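Local coordinates for luciferase-like enzymeAMP-CoA-ligase (Zophobas atratus, PDB 4W8O), which probably activates carboxylic acids with ATP and transfers them to coenzyme A, as an AMP-CoA ligase of the family that includes beetle luciferase, at residues 18-23 with 89-94; 179-184 with 229-234; 254-259 with 311-316; 331-336 with 414-419. All coordinates share one frame; numbering follows the deposited sequence.

Contact 1 (18-23 with 89-94); sequences ISFGEF and ASSYLG
G21 sets its bare backbone against S91 and Y92, bringing the first turn of helix 20-30 to the last turn of helix 85-92. The closest approach is a CA-H...O contact, with G21 CA 3.2 Å from S91 O and an angle of 139° at the hydrogen. A beta-carbon on G21 would lie only 2.0 Å from S91 O, so a side chain could hardly be fitted here without moving the helices apart.

Van der Waals contacts flank that point. The F20 ring, its CG anti to the backbone N (chi1 -180°), brings CD2 to 3.4 Å from S91 OG, which approaches obliquely and is itself hydrogen-bonded to L87 O one turn back. Y92 starts away from the other helix but its ring returns, edge first, with CD1 3.5 Å from G21 O; its OH is held by S55.

The polar link across the contact runs through one water, which accepts from S19 OG at 2.8 Å and donates to Y92 O at 3.1 Å, bridging the start of one helix to the end of the other. Within 18-23, S19 OG also accepts from E22 N at 3.0 Å, while S19 N returns a straight bond of 2.9 Å to the anti lone pair of E22 OE1. The second carboxylate oxygen of E22 pairs with K173.

S19 and E22 thus form a capping box opening helix 20-30, and G94 closes helix 85-92 with a Schellman motif, at the end of a crossover helix between parallel strands 72-76 and 96-99.

Contact 2 (179-184 with 229-234); sequences TAVMFF and TGMAIL
Strand 179-184 passes helix 228-239 at a distance that side chains must span, V181 CA and M231 CA being the nearest alpha-carbon pair, 9.1 Å apart. M231 does all the reaching from the helix, and its chain is bent twice (chi2 -66°, chi3 -66°), which curls the terminal methyl back toward V181. There M231 CE meets V181 CG1 tip to tip at 4.0 Å. The side chains of F183 and M231 cross at a slant, and F183 presents the edge of its ring, with M231 CB in the ring plane 3.7 Å from F183 CZ. M231 CG follows closely, 3.9 Å from F183 CE1. One methionine thus serves both strand residues, and no hydrogen bond crosses. A serine in place of F183 would probably open a gap beside M231 CB and CG, and the methionine could then be less firmly fixed in its folded shape. V181 belongs to a classic beta bulge, facing H197 together with A180. F202 of helix 199-211 touches V181, F183 and M231 alike, and N99 of strand 96-99 also meets M231, so helix 228-239, a crossover between strands 218-221 and 243-246 of one sheet, rests here against the other.

Contact 3 (254-259 with 311-316); sequences KTLQMI and QLFPKA
The end of one connecting helix of the nine-stranded alpha/beta sheet packs on another where F313, just past helix 303-312, touches L256 and I259 of helix 252-262. Helix 303-312 joins parallel strands 293-297 and 317-324, whereas helix 252-262 leads from strand 243-246 to strand 266-268. The contact is wholly apolar and is carried by one corner of the phenylalanine ring. L256 and I259, one turn apart on their helix, both cross the ring obliquely. L256 brings up CD2, 4.0 Å from F313 CZ. F313 starts its side chain beside the backbone N (chi1 -59°), and this swings the far end of the ring toward the two methyls. Cutting F313 back to an alanine would probably leave L256 CD2 and I259 CD1 without their partner and open a gap beside helix 252-262. F291 lies against the same ring, the two planes inclined at about 40°. The chain then turns sharply in a type I beta turn from F313 to A316, closed by A316 N to F313 O at 3.1 Å, before strand 317-324 begins. L312 CG sits over the centre of one face of the F313 ring, 3.8 Å above its plane, while I259 CD1 comes to 3.8 Å from F313 CE1.

Contact 4 (331-336 with 414-419); sequences SIFHPE and DGCVYV
F333 turns the edge of its ring to the sulfur of C416, a Cys sulfur-aromatic contact between the chain of strand 328-332 and that of strand 417-422. The first strand belongs to the nine-stranded sheet and the second is an outermost strand of the five-stranded antiparallel sheet, so the contact stands at the junction of the two. C416 SG lies 4.8 Å from the ring centroid and 80° off the ring normal, close to the plane. It reaches this place from beside its own backbone N (chi1 -70°). L341 of helix 339-342 touches both F333 and C416, packing against the pair from within the intervening chain. S331 and V417 also point toward each other, but more loosely. The hydroxyl of S331 stands between the backbone N and the carbonyl carbon (chi1 61°), and its hydrogen bond goes to C349 O. The backbone of V417 is bonded to C349 and G350, and that of I332 to K351, so residues 349-351 bridge the two segments where no direct hydrogen bond does. S331 OG is 4.2 Å from V417 CB, and C416 SG sits evenly between two ring carbons, 3.7 Å from both F333 CE1 and F333 CZ.

Overall arrangement
Contacts 1 and 2 are joined directly, their centres 13 Å apart: F20 CD2 packs 4.0 Å from V181 CG2, and F20 CB lies 4.1 Å from A180 CB, so helix 20-30 continues the packing toward strand 179-184. Contact 2 lies about 5 Å from the chain centre and supplies T229 and A232 to the pocket that holds a polyethylene glycol molecule. Contacts 3 and 4 lie on the other side of that centre from contact 1, at about 35 and 33 Å between centres. They are 24 Å from each other, and strand 317-324, which follows contact 3 and pairs with strand 328-332 of contact 4, carries the pocket residues G321, G323 and M324.

Contact 1 (18-23 with 89-94)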
# COMPACT_ATOMS: atom_id res chain seq x y z
N ILE A 18 2.77 -0.86 -19.07
CA ILE A 18 1.31 -0.91 -19.06
C ILE A 18 0.71 -0.03 -17.98
O ILE A 18 1.41 0.43 -17.09
CB ILE A 18 0.80 -2.35 -18.87
CG1 ILE A 18 1.37 -2.95 -17.59
CG2 ILE A 18 1.18 -3.20 -20.08
CD1 ILE A 18 0.66 -4.21 -17.19
N SER A 19 -0.59 0.21 -18.09
CA SER A 19 -1.30 0.96 -17.09
C SER A 19 -1.59 0.05 -15.90
O SER A 19 -1.55 -1.16 -16.02
CB SER A 19 -2.59 1.53 -17.66
OG SER A 19 -3.52 0.48 -17.94
N PHE A 20 -1.89 0.66 -14.77
CA PHE A 20 -2.27 -0.05 -13.55
C PHE A 20 -3.56 -0.83 -13.79
O PHE A 20 -3.70 -1.95 -13.31
CB PHE A 20 -2.42 0.95 -12.38
CG PHE A 20 -2.80 0.32 -11.07
CD1 PHE A 20 -2.13 -0.79 -10.58
CD2 PHE A 20 -3.82 0.87 -10.30
CE1 PHE A 20 -2.48 -1.36 -9.36
CE2 PHE A 20 -4.17 0.31 -9.08
CZ PHE A 20 -3.50 -0.81 -8.61
N GLY A 21 -4.49 -0.25 -14.55
CA GLY A 21 -5.73 -0.94 -14.93
C GLY A 21 -5.51 -2.19 -15.78
O GLY A 21 -6.10 -3.23 -15.51
N GLU A 22 -4.67 -2.07 -16.80
CA GLU A 22 -4.30 -3.22 -17.64
C GLU A 22 -3.62 -4.32 -16.81
O GLU A 22 -3.87 -5.51 -17.01
CB GLU A 22 -3.36 -2.77 -18.78
CG GLU A 22 -4.06 -1.93 -19.85
CD GLU A 22 -3.09 -1.29 -20.84
OE1 GLU A 22 -2.01 -0.81 -20.43
OE2 GLU A 22 -3.41 -1.26 -22.05
N PHE A 23 -2.76 -3.90 -15.88
CA PHE A 23 -2.15 -4.83 -14.94
C PHE A 23 -3.21 -5.64 -14.20
O PHE A 23 -3.22 -6.86 -14.28
CB PHE A 23 -1.27 -4.07 -13.95
CG PHE A 23 -0.77 -4.92 -12.81
CD1 PHE A 23 0.29 -5.80 -13.00
CD2 PHE A 23 -1.35 -4.82 -11.55
CE1 PHE A 23 0.75 -6.57 -11.95
CE2 PHE A 23 -0.88 -5.59 -10.50
CZ PHE A 23 0.17 -6.47 -10.71
N ALA A 89 -12.13 -0.84 -11.13
CA ALA A 89 -12.93 -0.40 -12.26
C ALA A 89 -12.45 0.96 -12.79
O ALA A 89 -12.25 1.14 -14.00
CB ALA A 89 -14.40 -0.32 -11.85
N SER A 90 -12.25 1.90 -11.87
CA SER A 90 -11.75 3.23 -12.22
C SER A 90 -10.37 3.16 -12.87
O SER A 90 -10.09 3.88 -13.83
CB SER A 90 -11.70 4.12 -10.97
OG SER A 90 -13.00 4.39 -10.48
N SER A 91 -9.52 2.29 -12.34
CA SER A 91 -8.20 2.05 -12.92
C SER A 91 -8.27 1.49 -14.34
O SER A 91 -7.42 1.82 -15.16
CB SER A 91 -7.38 1.13 -12.03
OG SER A 91 -7.08 1.79 -10.81
N TYR A 92 -9.27 0.67 -14.65
CA TYR A 92 -9.48 0.17 -16.02
C TYR A 92 -9.65 1.33 -17.01
O TYR A 92 -9.22 1.24 -18.16
CB TYR A 92 -10.72 -0.73 -16.15
CG TYR A 92 -10.69 -2.06 -15.44
CD1 TYR A 92 -9.49 -2.67 -15.05
CD2 TYR A 92 -11.88 -2.76 -15.20
CE1 TYR A 92 -9.49 -3.90 -14.42
CE2 TYR A 92 -11.88 -3.99 -14.57
CZ TYR A 92 -10.69 -4.56 -14.18
OH TYR A 92 -10.68 -5.78 -13.55
N LEU A 93 -10.27 2.41 -16.55
CA LEU A 93 -10.50 3.59 -17.38
C LEU A 93 -9.34 4.58 -17.35
O LEU A 93 -9.40 5.62 -18.01
CB LEU A 93 -11.78 4.29 -16.94
CG LEU A 93 -13.02 3.39 -16.94
CD1 LEU A 93 -14.23 4.19 -16.48
CD2 LEU A 93 -13.26 2.80 -18.33
N GLY A 94 -8.28 4.25 -16.62
CA GLY A 94 -7.12 5.12 -16.50
C GLY A 94 -7.33 6.32 -15.59
O GLY A 94 -6.50 7.22 -15.57
O HOH W 1 -6.15 1.46 -18.40

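Contact 2 (179-184 with 229-234)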
# COMPACT_ATOMS: atom_id res chain seq x y z
N THR A 179 -0.57 10.04 -13.90
CA THR A 179 -0.87 9.60 -12.55
C THR A 179 -1.92 8.49 -12.55
O THR A 179 -2.94 8.58 -13.24
CB THR A 179 -1.36 10.80 -11.72
OG1 THR A 179 -0.35 11.81 -11.74
CG2 THR A 179 -1.67 10.40 -10.28
N ALA A 180 -1.63 7.42 -11.81
CA ALA A 180 -2.54 6.30 -11.63
C ALA A 180 -3.13 6.26 -10.22
O ALA A 180 -4.33 6.02 -10.06
CB ALA A 180 -1.81 4.99 -11.92
N VAL A 181 -2.29 6.49 -9.22
CA VAL A 181 -2.66 6.39 -7.80
C VAL A 181 -2.08 7.59 -7.05
O VAL A 181 -0.95 8.02 -7.34
CB VAL A 181 -2.10 5.10 -7.15
CG1 VAL A 181 -2.57 4.96 -5.72
CG2 VAL A 181 -2.47 3.86 -7.95
N MET A 182 -2.83 8.11 -6.07
CA MET A 182 -2.35 9.19 -5.20
C MET A 182 -2.37 8.80 -3.72
O MET A 182 -3.19 7.99 -3.30
CB MET A 182 -3.15 10.48 -5.43
CG MET A 182 -2.94 11.11 -6.79
SD MET A 182 -3.73 12.71 -7.05
CE MET A 182 -5.45 12.23 -7.07
N PHE A 183 -1.44 9.37 -2.96
CA PHE A 183 -1.40 9.28 -1.50
C PHE A 183 -1.16 10.69 -0.96
O PHE A 183 -1.07 11.65 -1.73
CB PHE A 183 -0.31 8.31 -1.03
CG PHE A 183 -0.51 6.90 -1.49
CD1 PHE A 183 -1.33 6.03 -0.80
CD2 PHE A 183 0.12 6.43 -2.64
CE1 PHE A 183 -1.53 4.73 -1.23
CE2 PHE A 183 -0.08 5.14 -3.09
CZ PHE A 183 -0.91 4.28 -2.37
N PHE A 184 -1.10 10.83 0.35
CA PHE A 184 -0.96 12.14 0.97
C PHE A 184 0.29 12.24 1.82
O PHE A 184 0.56 11.35 2.62
CB PHE A 184 -2.20 12.45 1.78
CG PHE A 184 -3.45 12.51 0.95
CD1 PHE A 184 -3.68 13.60 0.12
CD2 PHE A 184 -4.37 11.48 0.96
CE1 PHE A 184 -4.82 13.67 -0.65
CE2 PHE A 184 -5.51 11.54 0.18
CZ PHE A 184 -5.74 12.64 -0.62
N THR A 229 0.54 0.69 2.43
CA THR A 229 0.59 -0.76 2.63
C THR A 229 -0.67 -1.48 2.12
O THR A 229 -0.58 -2.55 1.51
CB THR A 229 0.81 -1.11 4.10
OG1 THR A 229 -0.16 -0.43 4.90
CG2 THR A 229 2.20 -0.69 4.54
N GLY A 230 -1.84 -0.89 2.36
CA GLY A 230 -3.08 -1.46 1.84
C GLY A 230 -3.05 -1.61 0.32
O GLY A 230 -3.29 -2.69 -0.22
N MET A 231 -2.75 -0.51 -0.37
CA MET A 231 -2.72 -0.49 -1.83
C MET A 231 -1.59 -1.34 -2.40
O MET A 231 -1.79 -2.04 -3.39
CB MET A 231 -2.55 0.96 -2.35
CG MET A 231 -3.82 1.79 -2.25
SD MET A 231 -5.13 1.18 -3.33
CE MET A 231 -4.43 1.49 -4.95
N ALA A 232 -0.42 -1.29 -1.77
CA ALA A 232 0.72 -2.08 -2.23
C ALA A 232 0.47 -3.59 -2.05
O ALA A 232 0.87 -4.40 -2.90
CB ALA A 232 2.01 -1.64 -1.55
N ILE A 233 -0.20 -3.98 -0.95
CA ILE A 233 -0.51 -5.40 -0.74
C ILE A 233 -1.51 -5.88 -1.80
O ILE A 233 -1.32 -6.93 -2.40
CB ILE A 233 -1.01 -5.69 0.70
CG1 ILE A 233 0.15 -5.58 1.69
CG2 ILE A 233 -1.61 -7.09 0.80
CD1 ILE A 233 -0.29 -5.46 3.14
N LEU A 234 -2.54 -5.09 -2.08
CA LEU A 234 -3.48 -5.45 -3.14
C LEU A 234 -2.74 -5.69 -4.47
O LEU A 234 -2.89 -6.74 -5.09
CB LEU A 234 -4.56 -4.38 -3.28
CG LEU A 234 -5.63 -4.62 -4.37
CD1 LEU A 234 -6.97 -3.99 -3.99
CD2 LEU A 234 -5.20 -4.11 -5.75

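Contact 3 (254-259 with 311-316)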
# COMPACT_ATOMS: atom_id res chain seq x y z
N LYS A 254 -8.25 -13.74 17.62
CA LYS A 254 -8.91 -13.86 16.32
C LYS A 254 -7.89 -13.94 15.19
O LYS A 254 -8.12 -14.63 14.21
CB LYS A 254 -9.91 -12.72 16.09
CG LYS A 254 -10.96 -12.61 17.18
CD LYS A 254 -12.37 -12.36 16.65
CE LYS A 254 -13.41 -12.70 17.71
NZ LYS A 254 -14.79 -12.80 17.13
N THR A 255 -6.76 -13.26 15.34
CA THR A 255 -5.71 -13.31 14.33
C THR A 255 -5.11 -14.71 14.26
O THR A 255 -4.91 -15.24 13.17
CB THR A 255 -4.60 -12.27 14.61
OG1 THR A 255 -5.15 -10.95 14.59
CG2 THR A 255 -3.51 -12.36 13.56
N LEU A 256 -4.85 -15.33 15.41
CA LEU A 256 -4.33 -16.70 15.43
C LEU A 256 -5.35 -17.68 14.84
O LEU A 256 -4.99 -18.58 14.10
CB LEU A 256 -3.92 -17.13 16.83
CG LEU A 256 -2.77 -16.33 17.48
CD1 LEU A 256 -2.32 -17.01 18.77
CD2 LEU A 256 -1.59 -16.17 16.53
N GLN A 257 -6.63 -17.48 15.16
CA GLN A 257 -7.70 -18.28 14.57
C GLN A 257 -7.73 -18.16 13.04
O GLN A 257 -7.90 -19.17 12.34
CB GLN A 257 -9.06 -17.87 15.13
CG GLN A 257 -9.29 -18.30 16.57
CD GLN A 257 -10.40 -17.52 17.26
OE1 GLN A 257 -11.21 -16.85 16.61
NE2 GLN A 257 -10.44 -17.61 18.58
N MET A 258 -7.56 -16.94 12.53
CA MET A 258 -7.57 -16.73 11.07
C MET A 258 -6.37 -17.40 10.40
O MET A 258 -6.52 -17.98 9.33
CB MET A 258 -7.60 -15.23 10.73
CG MET A 258 -8.96 -14.58 10.92
SD MET A 258 -8.98 -12.82 10.47
CE MET A 258 -10.42 -12.27 11.41
N ILE A 259 -5.20 -17.34 11.04
CA ILE A 259 -4.01 -18.04 10.53
C ILE A 259 -4.27 -19.53 10.40
O ILE A 259 -3.91 -20.16 9.39
CB ILE A 259 -2.77 -17.80 11.42
CG1 ILE A 259 -2.30 -16.35 11.28
CG2 ILE A 259 -1.63 -18.75 11.03
CD1 ILE A 259 -1.32 -15.92 12.35
N GLN A 311 9.49 -17.12 18.41
CA GLN A 311 9.08 -18.27 19.21
C GLN A 311 7.61 -18.62 18.99
O GLN A 311 7.25 -19.79 18.87
CB GLN A 311 9.32 -18.01 20.70
CG GLN A 311 10.79 -17.83 21.06
CD GLN A 311 10.97 -17.48 22.52
OE1 GLN A 311 11.03 -16.30 22.90
NE2 GLN A 311 11.01 -18.49 23.37
N LEU A 312 6.76 -17.60 18.91
CA LEU A 312 5.34 -17.80 18.66
C LEU A 312 5.12 -18.47 17.29
O LEU A 312 4.25 -19.34 17.14
CB LEU A 312 4.59 -16.47 18.73
CG LEU A 312 3.09 -16.49 18.44
CD1 LEU A 312 2.39 -17.52 19.32
CD2 LEU A 312 2.49 -15.11 18.65
N PHE A 313 5.91 -18.04 16.31
CA PHE A 313 5.83 -18.55 14.94
C PHE A 313 7.15 -19.20 14.55
O PHE A 313 7.96 -18.59 13.87
CB PHE A 313 5.54 -17.40 13.97
CG PHE A 313 4.27 -16.66 14.27
CD1 PHE A 313 3.04 -17.27 14.05
CD2 PHE A 313 4.30 -15.36 14.74
CE1 PHE A 313 1.86 -16.59 14.31
CE2 PHE A 313 3.13 -14.67 15.01
CZ PHE A 313 1.91 -15.29 14.79
N PRO A 314 7.36 -20.46 14.99
CA PRO A 314 8.66 -21.11 14.79
C PRO A 314 9.01 -21.42 13.33
O PRO A 314 10.19 -21.45 12.98
CB PRO A 314 8.55 -22.39 15.62
CG PRO A 314 7.09 -22.67 15.70
CD PRO A 314 6.39 -21.34 15.65
N LYS A 315 8.01 -21.65 12.48
CA LYS A 315 8.25 -21.89 11.04
C LYS A 315 8.32 -20.59 10.22
O LYS A 315 8.55 -20.64 9.01
CB LYS A 315 7.17 -22.82 10.44
CG LYS A 315 7.41 -24.31 10.68
CD LYS A 315 6.92 -24.75 12.05
CE LYS A 315 7.15 -26.24 12.28
NZ LYS A 315 6.39 -27.09 11.33
N ALA A 316 8.16 -19.44 10.86
CA ALA A 316 8.15 -18.15 10.15
C ALA A 316 9.43 -17.36 10.37
O ALA A 316 10.20 -17.64 11.28
CB ALA A 316 6.96 -17.33 10.59

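Contact 4 (331-336 with 414-419)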
# COMPACT_ATOMS: atom_id res chain seq x y z
N SER A 331 14.03 -0.60 2.49
CA SER A 331 14.93 -1.62 3.01
C SER A 331 14.16 -2.71 3.72
O SER A 331 13.12 -2.46 4.33
CB SER A 331 15.98 -1.00 3.93
OG SER A 331 15.40 -0.36 5.05
N ILE A 332 14.69 -3.92 3.61
CA ILE A 332 14.11 -5.13 4.20
C ILE A 332 15.10 -6.29 3.98
O ILE A 332 15.86 -6.26 3.02
CB ILE A 332 12.75 -5.47 3.57
CG1 ILE A 332 12.06 -6.62 4.31
CG2 ILE A 332 12.91 -5.82 2.09
CD1 ILE A 332 10.57 -6.71 4.07
N PHE A 333 15.09 -7.29 4.85
CA PHE A 333 15.93 -8.48 4.63
C PHE A 333 15.25 -9.45 3.66
O PHE A 333 14.05 -9.73 3.77
CB PHE A 333 16.22 -9.22 5.94
CG PHE A 333 17.29 -8.58 6.78
CD1 PHE A 333 18.56 -8.35 6.26
CD2 PHE A 333 17.04 -8.26 8.11
CE1 PHE A 333 19.55 -7.77 7.04
CE2 PHE A 333 18.03 -7.68 8.89
CZ PHE A 333 19.29 -7.44 8.36
N HIS A 334 16.02 -9.96 2.71
CA HIS A 334 15.57 -11.04 1.84
C HIS A 334 15.45 -12.34 2.66
O HIS A 334 16.38 -12.71 3.38
CB HIS A 334 16.54 -11.24 0.68
CG HIS A 334 16.00 -12.10 -0.42
ND1 HIS A 334 15.91 -13.47 -0.30
CD2 HIS A 334 15.51 -11.79 -1.64
CE1 HIS A 334 15.40 -13.97 -1.41
NE2 HIS A 334 15.14 -12.98 -2.23
N PRO A 335 14.30 -13.05 2.56
CA PRO A 335 14.06 -14.24 3.40
C PRO A 335 15.16 -15.31 3.33
O PRO A 335 15.60 -15.79 4.36
CB PRO A 335 12.74 -14.79 2.87
CG PRO A 335 12.06 -13.63 2.25
CD PRO A 335 13.15 -12.77 1.69
N GLU A 336 15.55 -15.68 2.11
CA GLU A 336 16.60 -16.70 1.91
C GLU A 336 18.03 -16.14 1.92
O GLU A 336 18.85 -16.56 2.74
CB GLU A 336 16.35 -17.45 0.60
CG GLU A 336 17.07 -18.78 0.53
CD GLU A 336 17.43 -19.17 -0.89
OE1 GLU A 336 18.25 -18.46 -1.51
OE2 GLU A 336 16.91 -20.19 -1.38
N ASP A 414 28.31 -4.19 6.71
CA ASP A 414 27.52 -5.14 5.91
C ASP A 414 26.30 -4.53 5.19
O ASP A 414 25.47 -5.26 4.65
CB ASP A 414 27.05 -6.30 6.79
CG ASP A 414 28.19 -7.02 7.46
OD1 ASP A 414 29.23 -7.21 6.80
OD2 ASP A 414 28.06 -7.39 8.64
N GLY A 415 26.19 -3.21 5.18
CA GLY A 415 25.12 -2.53 4.45
C GLY A 415 23.73 -2.59 5.07
O GLY A 415 22.75 -2.21 4.42
N CYS A 416 23.62 -3.07 6.31
CA CYS A 416 22.36 -3.01 7.06
C CYS A 416 22.01 -1.56 7.43
O CYS A 416 22.88 -0.81 7.86
CB CYS A 416 22.44 -3.87 8.32
SG CYS A 416 22.48 -5.63 7.95
N VAL A 417 20.74 -1.19 7.24
CA VAL A 417 20.29 0.19 7.41
C VAL A 417 19.65 0.40 8.79
O VAL A 417 18.94 -0.47 9.30
CB VAL A 417 19.29 0.57 6.30
CG1 VAL A 417 18.80 2.00 6.47
CG2 VAL A 417 19.92 0.38 4.93
N TYR A 418 19.90 1.57 9.38
CA TYR A 418 19.33 1.94 10.68
C TYR A 418 18.77 3.36 10.59
O TYR A 418 19.50 4.29 10.25
CB TYR A 418 20.39 1.90 11.79
CG TYR A 418 20.94 0.52 12.06
CD1 TYR A 418 21.99 -0.00 11.31
CD2 TYR A 418 20.40 -0.27 13.08
CE1 TYR A 418 22.48 -1.27 11.56
CE2 TYR A 418 20.89 -1.54 13.34
CZ TYR A 418 21.93 -2.03 12.58
OH TYR A 418 22.41 -3.30 12.83
N VAL A 419 17.49 3.50 10.89
CA VAL A 419 16.83 4.81 10.93
C VAL A 419 16.69 5.19 12.38
O VAL A 419 16.23 4.38 13.19
CB VAL A 419 15.43 4.76 10.27
CG1 VAL A 419 14.74 6.12 10.35
CG2 VAL A 419 15.54 4.29 8.82